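Local coordinates for protein NAD nucleotidase (Haemophilus influenzae, PDB 3ZTV) that degrades NAD to adenosine and nicotinamide riboside, acting as a zinc-dependent periplasmic pyrophosphatase and 5'-nucleotidase, at residues F46-N50 against V89-F95; S462-P467 against K521-K525. The contacts are given in a common frame with arbitrary orientation. Numbering follows the deposited sequence.

Contact 1 (F46-N50 against V89-F95)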
loop_
_atom_site.group_PDB
_atom_site.type_symbol
_atom_site.label_atom_id
_atom_site.label_comp_id
_atom_site.label_asym_id
_atom_site.label_seq_id
_atom_site.Cartn_x
_atom_site.Cartn_y
_atom_site.Cartn_z
ATOM N N PHE A 46 18.917 -21.085 25.561
ATOM C CA PHE A 46 19.828 -20.048 25.100
ATOM C C PHE A 46 21.300 -20.325 25.389
ATOM O O PHE A 46 22.163 -19.752 24.732
ATOM C CB PHE A 46 19.418 -18.656 25.597
ATOM C CG PHE A 46 19.318 -17.639 24.491
ATOM C CD1 PHE A 46 20.448 -16.964 24.046
ATOM C CD2 PHE A 46 18.099 -17.370 23.885
ATOM C CE1 PHE A 46 20.366 -16.040 23.027
ATOM C CE2 PHE A 46 18.016 -16.440 22.853
ATOM C CZ PHE A 46 19.151 -15.774 22.432
ATOM N N SER A 47 21.607 -21.189 26.355
ATOM C CA SER A 47 23.006 -21.543 26.568
ATOM C C SER A 47 23.551 -22.267 25.337
ATOM O O SER A 47 24.653 -21.961 24.865
ATOM C CB SER A 47 23.173 -22.403 27.815
ATOM O OG SER A 47 24.541 -22.726 28.006
ATOM N N ALA A 48 22.785 -23.223 24.813
ATOM C CA ALA A 48 23.163 -23.912 23.580
ATOM C C ALA A 48 23.225 -22.946 22.395
ATOM O O ALA A 48 24.140 -23.035 21.577
ATOM C CB ALA A 48 22.203 -25.058 23.294
ATOM N N VAL A 49 22.259 -22.033 22.286
ATOM C CA VAL A 49 22.262 -21.055 21.190
ATOM C C VAL A 49 23.566 -20.262 21.187
ATOM O O VAL A 49 24.270 -20.191 20.166
ATOM C CB VAL A 49 21.060 -20.077 21.259
ATOM C CG1 VAL A 49 21.285 -18.892 20.346
ATOM C CG2 VAL A 49 19.773 -20.790 20.882
ATOM N N ASN A 50 23.895 -19.664 22.325
ATOM C CA ASN A 50 25.082 -18.825 22.381
ATOM C C ASN A 50 26.378 -19.607 22.188
ATOM O O ASN A 50 27.295 -19.138 21.508
ATOM C CB ASN A 50 25.097 -17.982 23.659
ATOM C CG ASN A 50 24.106 -16.819 23.600
ATOM O OD1 ASN A 50 23.612 -16.458 22.533
ATOM N ND2 ASN A 50 23.820 -16.231 24.754
ATOM N N VAL A 89 20.542 -12.450 27.768
ATOM C CA VAL A 89 21.070 -13.584 27.003
ATOM C C VAL A 89 21.352 -13.211 25.543
ATOM O O VAL A 89 22.314 -13.707 24.941
ATOM C CB VAL A 89 20.213 -14.868 27.136
ATOM C CG1 VAL A 89 20.129 -15.315 28.615
ATOM C CG2 VAL A 89 18.823 -14.674 26.549
ATOM N N MET A 90 20.546 -12.315 24.984
ATOM C CA MET A 90 20.809 -11.801 23.636
ATOM C C MET A 90 22.119 -11.025 23.591
ATOM O O MET A 90 22.933 -11.215 22.682
ATOM C CB MET A 90 19.649 -10.916 23.170
ATOM C CG MET A 90 18.375 -11.695 22.887
ATOM S SD MET A 90 16.906 -10.660 22.692
ATOM C CE MET A 90 17.123 -10.017 21.025
ATOM N N ASN A 91 22.339 -10.162 24.584
ATOM C CA ASN A 91 23.590 -9.421 24.669
ATOM C C ASN A 91 24.777 -10.379 24.719
ATOM O O ASN A 91 25.801 -10.145 24.072
ATOM C CB ASN A 91 23.592 -8.515 25.899
ATOM C CG ASN A 91 22.702 -7.297 25.729
ATOM O OD1 ASN A 91 22.283 -6.962 24.618
ATOM N ND2 ASN A 91 22.425 -6.613 26.831
ATOM N N ALA A 92 24.629 -11.464 25.476
ATOM C CA ALA A 92 25.699 -12.449 25.637
ATOM C C ALA A 92 26.010 -13.204 24.346
ATOM O O ALA A 92 27.095 -13.775 24.201
ATOM C CB ALA A 92 25.364 -13.427 26.761
ATOM N N GLY A 93 25.059 -13.216 23.413
ATOM C CA GLY A 93 25.267 -13.825 22.115
ATOM C C GLY A 93 25.905 -12.911 21.083
ATOM O O GLY A 93 26.268 -13.364 19.997
ATOM N N ASN A 94 26.027 -11.623 21.404
ATOM C CA ASN A 94 26.667 -10.669 20.497
ATOM C C ASN A 94 26.133 -10.737 19.065
ATOM O O ASN A 94 26.894 -10.753 18.093
ATOM C CB ASN A 94 28.189 -10.840 20.524
ATOM C CG ASN A 94 28.787 -10.451 21.858
ATOM O OD1 ASN A 94 29.277 -11.299 22.606
ATOM N ND2 ASN A 94 28.737 -9.164 22.170
ATOM N N PHE A 95 24.811 -10.779 18.944
ATOM C CA PHE A 95 24.162 -10.635 17.644
ATOM C C PHE A 95 24.559 -9.316 16.980
ATOM O O PHE A 95 24.735 -8.302 17.661
ATOM C CB PHE A 95 22.646 -10.658 17.830
ATOM C CG PHE A 95 22.110 -11.996 18.238
ATOM C CD1 PHE A 95 22.057 -12.379 19.574
ATOM C CD2 PHE A 95 21.656 -12.872 17.282
ATOM C CE1 PHE A 95 21.566 -13.627 19.934
ATOM C CE2 PHE A 95 21.165 -14.118 17.640
ATOM C CZ PHE A 95 21.123 -14.490 18.965
#

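Contact 2 (S462-P467 against K521-K525). With ADN (adenosine), chain D.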
loop_
_atom_site.group_PDB
_atom_site.type_symbol
_atom_site.label_atom_id
_atom_site.label_comp_id
_atom_site.label_asym_id
_atom_site.label_seq_id
_atom_site.Cartn_x
_atom_site.Cartn_y
_atom_site.Cartn_z
ATOM N N SER A 462 -15.894 -37.920 25.366
ATOM C CA SER A 462 -15.581 -37.391 26.689
ATOM C C SER A 462 -16.433 -36.183 27.063
ATOM O O SER A 462 -16.634 -35.280 26.251
ATOM C CB SER A 462 -14.095 -37.012 26.753
ATOM O OG SER A 462 -13.798 -36.212 27.885
ATOM N N THR A 463 -16.911 -36.160 28.304
ATOM C CA THR A 463 -17.688 -35.028 28.801
ATOM C C THR A 463 -16.857 -33.751 28.800
ATOM O O THR A 463 -17.402 -32.649 28.879
ATOM C CB THR A 463 -18.207 -35.281 30.227
ATOM O OG1 THR A 463 -17.109 -35.645 31.072
ATOM C CG2 THR A 463 -19.245 -36.393 30.231
ATOM N N GLY A 464 -15.539 -33.898 28.707
ATOM C CA GLY A 464 -14.648 -32.750 28.695
ATOM C C GLY A 464 -14.809 -31.854 27.478
ATOM O O GLY A 464 -14.268 -30.747 27.444
ATOM N N ALA A 465 -15.545 -32.325 26.473
ATOM C CA ALA A 465 -15.786 -31.527 25.270
ATOM C C ALA A 465 -16.810 -30.409 25.481
ATOM O O ALA A 465 -16.920 -29.504 24.653
ATOM C CB ALA A 465 -16.226 -32.422 24.119
ATOM N N PHE A 466 -17.570 -30.463 26.568
ATOM C CA PHE A 466 -18.689 -29.538 26.717
ATOM C C PHE A 466 -18.210 -28.085 26.668
ATOM O O PHE A 466 -17.309 -27.708 27.412
ATOM C CB PHE A 466 -19.477 -29.816 27.997
ATOM C CG PHE A 466 -20.857 -29.234 27.970
ATOM C CD1 PHE A 466 -21.075 -27.916 28.336
ATOM C CD2 PHE A 466 -21.932 -30.002 27.541
ATOM C CE1 PHE A 466 -22.346 -27.370 28.291
ATOM C CE2 PHE A 466 -23.206 -29.461 27.492
ATOM C CZ PHE A 466 -23.408 -28.139 27.871
ATOM N N PRO A 467 -18.818 -27.258 25.791
ATOM C CA PRO A 467 -18.298 -25.915 25.512
ATOM C C PRO A 467 -18.890 -24.799 26.371
ATOM O O PRO A 467 -20.093 -24.784 26.644
ATOM C CB PRO A 467 -18.704 -25.700 24.055
ATOM C CG PRO A 467 -20.032 -26.392 23.961
ATOM C CD PRO A 467 -19.914 -27.614 24.867
ATOM N N LYS A 521 -9.885 -31.805 17.926
ATOM C CA LYS A 521 -9.906 -32.758 19.028
ATOM C C LYS A 521 -11.184 -32.590 19.856
ATOM O O LYS A 521 -11.890 -31.585 19.725
ATOM C CB LYS A 521 -8.668 -32.592 19.912
ATOM C CG LYS A 521 -7.350 -32.755 19.174
ATOM C CD LYS A 521 -7.130 -34.186 18.735
ATOM C CE LYS A 521 -5.860 -34.305 17.906
ATOM N NZ LYS A 521 -4.712 -33.631 18.575
ATOM N N ASP A 522 -11.482 -33.579 20.694
ATOM C CA ASP A 522 -12.679 -33.562 21.536
ATOM C C ASP A 522 -13.969 -33.409 20.724
ATOM O O ASP A 522 -14.954 -32.845 21.203
ATOM C CB ASP A 522 -12.580 -32.464 22.601
ATOM C CG ASP A 522 -12.458 -33.023 24.013
ATOM O OD1 ASP A 522 -12.235 -34.248 24.157
ATOM O OD2 ASP A 522 -12.578 -32.248 24.984
ATOM N N GLY A 523 -13.955 -33.902 19.491
ATOM C CA GLY A 523 -15.144 -33.895 18.657
ATOM C C GLY A 523 -15.560 -32.552 18.084
ATOM O O GLY A 523 -16.675 -32.411 17.582
ATOM N N TYR A 524 -14.672 -31.562 18.145
ATOM C CA TYR A 524 -14.946 -30.250 17.572
ATOM C C TYR A 524 -14.790 -30.308 16.047
ATOM O O TYR A 524 -13.912 -29.666 15.464
ATOM C CB TYR A 524 -14.034 -29.190 18.202
ATOM C CG TYR A 524 -14.476 -28.740 19.588
ATOM C CD1 TYR A 524 -14.517 -29.634 20.657
ATOM C CD2 TYR A 524 -14.845 -27.422 19.825
ATOM C CE1 TYR A 524 -14.917 -29.218 21.923
ATOM C CE2 TYR A 524 -15.246 -26.999 21.077
ATOM C CZ TYR A 524 -15.288 -27.899 22.119
ATOM O OH TYR A 524 -15.689 -27.468 23.357
ATOM N N LYS A 525 -15.667 -31.080 15.410
ATOM C CA LYS A 525 -15.572 -31.371 13.979
ATOM C C LYS A 525 -15.431 -30.125 13.113
ATOM O O LYS A 525 -14.592 -30.081 12.207
ATOM C CB LYS A 525 -16.774 -32.205 13.513
ATOM C CG LYS A 525 -16.813 -33.609 14.100
ATOM C CD LYS A 525 -17.998 -34.409 13.574
ATOM C CE LYS A 525 -18.051 -35.793 14.206
ATOM N NZ LYS A 525 -19.327 -36.496 13.904
HETATM O "O5'" ADN D . -8.838 -36.651 29.844
HETATM C "C5'" ADN D . -9.034 -36.325 28.466
HETATM C "C4'" ADN D . -9.813 -35.018 28.378
HETATM O "O4'" ADN D . -9.011 -33.933 28.853
HETATM C "C3'" ADN D . -10.207 -34.657 26.959
HETATM O "O3'" ADN D . -11.489 -35.198 26.623
HETATM C "C2'" ADN D . -10.234 -33.141 26.985
HETATM O "O2'" ADN D . -11.517 -32.657 27.401
HETATM C "C1'" ADN D . -9.217 -32.771 28.048
HETATM N N9 ADN D . -7.943 -32.393 27.398
HETATM C C8 ADN D . -6.901 -33.196 27.105
HETATM N N7 ADN D . -5.901 -32.491 26.509
HETATM C C5 ADN D . -6.310 -31.206 26.410
HETATM C C6 ADN D . -5.766 -29.928 25.898
HETATM N N6 ADN D . -4.540 -29.844 25.332
HETATM N N1 ADN D . -6.540 -28.830 26.007
HETATM C C2 ADN D . -7.764 -28.865 26.563
HETATM N N3 ADN D . -8.321 -29.984 27.047
HETATM C C4 ADN D . -7.651 -31.157 27.005
#

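Contact 1 (F46-N50 against V89-F95)
This is a buried packing of two nearly parallel helices in the metallophosphoesterase domain, where the first turn of helix 46-59 meets the C-terminal end of helix 84-93. The short axes run 17° apart and approach to 9.8 Å. Phe-46 fills the gap between them: CG2 of Val-89 sits over one face of its ring, 3.7 Å from the centroid, in a CH-pi contact, while Phe-95 CE1 lies at the ring edge, 4.1 Å from Phe-46 CZ. One turn on, Asn-50 ND2 donates a 2.9 Å hydrogen bond to Val-89 O, a carbonyl of the last turn of its helix. Asn-50 OD1 comes within 3.1 Å of Gly-93 CA, where a beta carbon would clash with it. Gly-93 is followed by Asn-94 with positive phi, which turns the chain so that Phe-95 folds back toward Phe-46. Ile-18 of strand 11-18 touches both aromatic rings, placing the pair in the helical layer over that strand's mixed sheet, as in the calcineurin-like phosphoesterase fold with its two helix-flanked sheets.

Contact 2 (S462-P467 against K521-K525)
Two loop segments meet here, with the CA atoms of Ala-465 and Asp-522 5.3 Å apart. In 462-467 a 3-10 turn spans 463-465, and Ser-462 OG accepts from Gly-464 N at 3.0 Å, forming an ST turn. In 521-525, Asp-522 and Gly-523 both have positive phi, and an inverse gamma turn centred on Tyr-524 leads into helix 525-530. The Tyr-524 side chain reaches across, its OH donating to Ala-465 O at 2.7 Å. Ala-465 CB packs 3.2 Å from Asp-522 O and 4.1 Å from Tyr-524 CE1. Adenosine bridges the loops at its ribose: Ser-462 OG donates to O3' at 2.8 Å, and the O3' and O2' hydroxyls donate to Asp-522 OD1 and OD2, each at 2.7 Å. At Gly-464 a beta carbon would collide with O2'. A carboxylate taking both hydroxyls in a bidentate grip implies recognition of the ribose cis-diol, consistent with a pocket that accepts different adenosine phosphates.

Overall arrangement
The two contacts follow one another along the chain and lie on opposite sides of its centre, with their centres 42 Å apart and nearest atoms about 28 Å apart. Contact 1 belongs to the N-terminal metallophosphoesterase domain and lies near the metal site without touching it: the Met-90 side chain is about 13 Å from a bound zinc and about 9 Å from the side chain of Asp-70, a ligand of both zinc ions. Contact 2 belongs to the C-terminal domain and touches adenosine directly, in a pocket completed by residues including Asn-408, Phe-432 and Tyr-516. Metal chemistry and nucleoside recognition are thus carried by separate domains, the division characteristic of 5'-nucleotidases.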